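Local coordinates for putative oxidoreductase (Pseudomonas putida, PDB 3L6D) that probably binds NADP(H) and acts as an oxidoreductase related to 6-phosphogluconate dehydrogenase and reductive aminases, at the interface of chains A and B. Sequence-based numbering; all coordinates share one arbitrary frame. Chains: chain A/B, Putative oxidoreductase.

The interface of chains A and B. Residues chain A 224, 227, 230; chain B 190, 194, 208-209, 212.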
ATOM      1  N   GLU A 224       9.817  -1.087  -1.921  1.00 27.26           N
ATOM      2  CA  GLU A 224      10.951  -1.959  -2.279  1.00 29.36           C
ATOM      3  C   GLU A 224      12.307  -1.271  -2.045  1.00 29.35           C
ATOM      4  O   GLU A 224      13.244  -1.881  -1.492  1.00 29.08           O
ATOM      5  CB  GLU A 224      10.850  -2.421  -3.739  1.00 31.72           C
ATOM      6  CG  GLU A 224       9.806  -3.536  -3.974  1.00 63.47           C
ATOM      7  CD  GLU A 224       9.613  -3.938  -5.445  1.00 35.22           C
ATOM      8  OE1 GLU A 224      10.556  -3.808  -6.261  1.00 63.56           O
ATOM      9  OE2 GLU A 224       8.495  -4.413  -5.770  1.00 63.52           O
ATOM     10  N   VAL A 227      13.029  -0.791   1.705  1.00 26.04           N
ATOM     11  CA  VAL A 227      13.509  -2.040   2.292  1.00 26.56           C
ATOM     12  C   VAL A 227      14.996  -2.237   1.986  1.00 26.44           C
ATOM     13  O   VAL A 227      15.774  -2.585   2.884  1.00 26.18           O
ATOM     14  CB  VAL A 227      12.625  -3.225   1.836  1.00 26.58           C
ATOM     15  CG1 VAL A 227      13.356  -4.574   1.962  1.00 23.98           C
ATOM     16  CG2 VAL A 227      11.330  -3.206   2.647  1.00 24.31           C
ATOM     17  N   LEU A 230      16.817   0.043   4.240  1.00 28.07           N
ATOM     18  CA  LEU A 230      16.769  -0.407   5.637  1.00 29.07           C
ATOM     19  C   LEU A 230      17.627  -1.665   5.831  1.00 30.50           C
ATOM     20  O   LEU A 230      18.164  -1.874   6.898  1.00 31.50           O
ATOM     21  CB  LEU A 230      15.320  -0.661   6.096  1.00 29.31           C
ATOM     22  CG  LEU A 230      14.372   0.555   6.148  1.00 28.65           C
ATOM     23  CD1 LEU A 230      12.929   0.110   6.293  1.00 30.42           C
ATOM     24  CD2 LEU A 230      14.755   1.523   7.280  1.00 29.84           C
TER
ATOM     25  N   PHE B 190       4.022   2.112   6.574  1.00 22.81           N
ATOM     26  CA  PHE B 190       5.033   1.081   6.543  1.00 22.56           C
ATOM     27  C   PHE B 190       6.216   1.428   7.460  1.00 23.10           C
ATOM     28  O   PHE B 190       6.639   0.585   8.253  1.00 22.46           O
ATOM     29  CB  PHE B 190       5.460   0.773   5.092  1.00 23.09           C
ATOM     30  CG  PHE B 190       6.474  -0.317   4.982  1.00 21.70           C
ATOM     31  CD1 PHE B 190       6.076  -1.651   4.918  1.00 23.22           C
ATOM     32  CD2 PHE B 190       7.849  -0.011   4.933  1.00 23.09           C
ATOM     33  CE1 PHE B 190       7.024  -2.671   4.829  1.00 21.51           C
ATOM     34  CE2 PHE B 190       8.815  -1.033   4.835  1.00 21.45           C
ATOM     35  CZ  PHE B 190       8.401  -2.366   4.790  1.00 22.73           C
ATOM     36  N   VAL B 194       7.284  -0.867  10.761  1.00 22.81           N
ATOM     37  CA  VAL B 194       8.680  -1.319  10.873  1.00 24.00           C
ATOM     38  C   VAL B 194       9.386  -0.763  12.139  1.00 24.97           C
ATOM     39  O   VAL B 194      10.048  -1.496  12.891  1.00 23.70           O
ATOM     40  CB  VAL B 194       9.481  -0.986   9.585  1.00 24.27           C
ATOM     41  CG1 VAL B 194      10.984  -1.225   9.797  1.00 30.33           C
ATOM     42  CG2 VAL B 194       9.002  -1.859   8.433  1.00 29.56           C
ATOM     43  N   ALA B 208      11.877  -5.648   7.810  1.00 22.79           N
ATOM     44  CA  ALA B 208      11.310  -4.817   6.750  1.00 21.48           C
ATOM     45  C   ALA B 208      10.966  -5.670   5.553  1.00 20.89           C
ATOM     46  O   ALA B 208       9.844  -5.593   5.058  1.00 20.52           O
ATOM     47  CB  ALA B 208      12.310  -3.681   6.342  1.00 21.86           C
ATOM     48  N   ARG B 209      11.905  -6.497   5.084  1.00 20.16           N
ATOM     49  CA  ARG B 209      11.599  -7.290   3.880  1.00 22.08           C
ATOM     50  C   ARG B 209      10.459  -8.288   4.126  1.00 20.41           C
ATOM     51  O   ARG B 209       9.570  -8.443   3.280  1.00 19.25           O
ATOM     52  CB  ARG B 209      12.811  -8.015   3.305  1.00 24.68           C
ATOM     53  CG  ARG B 209      12.473  -8.838   2.069  1.00 42.50           C
ATOM     54  CD  ARG B 209      13.714  -9.092   1.239  1.00 31.22           C
ATOM     55  NE  ARG B 209      13.914  -7.960   0.340  1.00 44.83           N
ATOM     56  CZ  ARG B 209      15.081  -7.612  -0.188  1.00 34.79           C
ATOM     57  NH1 ARG B 209      16.188  -8.295   0.113  1.00 46.21           N
ATOM     58  NH2 ARG B 209      15.145  -6.565  -1.008  1.00 45.77           N
ATOM     59  N   LEU B 212       7.018  -6.382   4.220  1.00 22.64           N
ATOM     60  CA  LEU B 212       6.581  -6.106   2.859  1.00 24.64           C
ATOM     61  C   LEU B 212       6.086  -7.355   2.102  1.00 24.08           C
ATOM     62  O   LEU B 212       4.995  -7.351   1.495  1.00 24.76           O
ATOM     63  CB  LEU B 212       7.701  -5.400   2.077  1.00 26.63           C
ATOM     64  CG  LEU B 212       7.347  -5.025   0.627  1.00 28.22           C
ATOM     65  CD1 LEU B 212       6.228  -3.980   0.631  1.00 28.19           C
ATOM     66  CD2 LEU B 212       8.552  -4.498  -0.149  1.00 28.21           C
TER
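The phenyl ring of B:Phe190 meets A:Val227 at its outer rim, CZ of B:Phe190 lying 3.7 Å from the methyl CG2 of A:Val227, which sits beyond the rim and is displaced from the ring plane toward the face opposite B:Val194. Helices 169-199 and 204-232, which meet here, belong to the all-helical C-terminal part typical of 6-phosphogluconate dehydrogenase-like and reductive aminase-like proteins, through which such enzymes commonly dimerise; the two-fold interface is probably of that kind. The other ring face carries the methyl CG2 of B:Val194, offset toward the rim, and the backbone O of B:Ala208 and N of B:Leu212 lie in plane at the edge. With CG anti to the backbone N (chi1 -178°), the ring is carried away from helix 169-199 of chain B toward helix 204-232 of chain A.

A:Val227 is the central knob and buries 78 Å² against chain B. Its CG1 is anti to the backbone N (chi1 158°) and directed at B:Arg209, while CG2 is directed at the ring. CG2 of A:Val227 also makes a van der Waals contact with the carbonyl O of B:Ala208, at 3.7 Å. CG1 of A:Val227 rests 3.7 Å from CB of B:Arg209. The bent arginine chain brings NE of B:Arg209 to 3.8 Å from CG1 of A:Val227, and aliphatic stem and guanidinium group both border this methyl. On one flank, CD1 of A:Leu230 packs 3.8 Å from CB of B:Ala208. On the other, CD2 of B:Leu212 lies loosely against the backbone and CG of A:Glu224, 4.0 Å from N of A:Glu224, and the two side chains cross nearly at right angles.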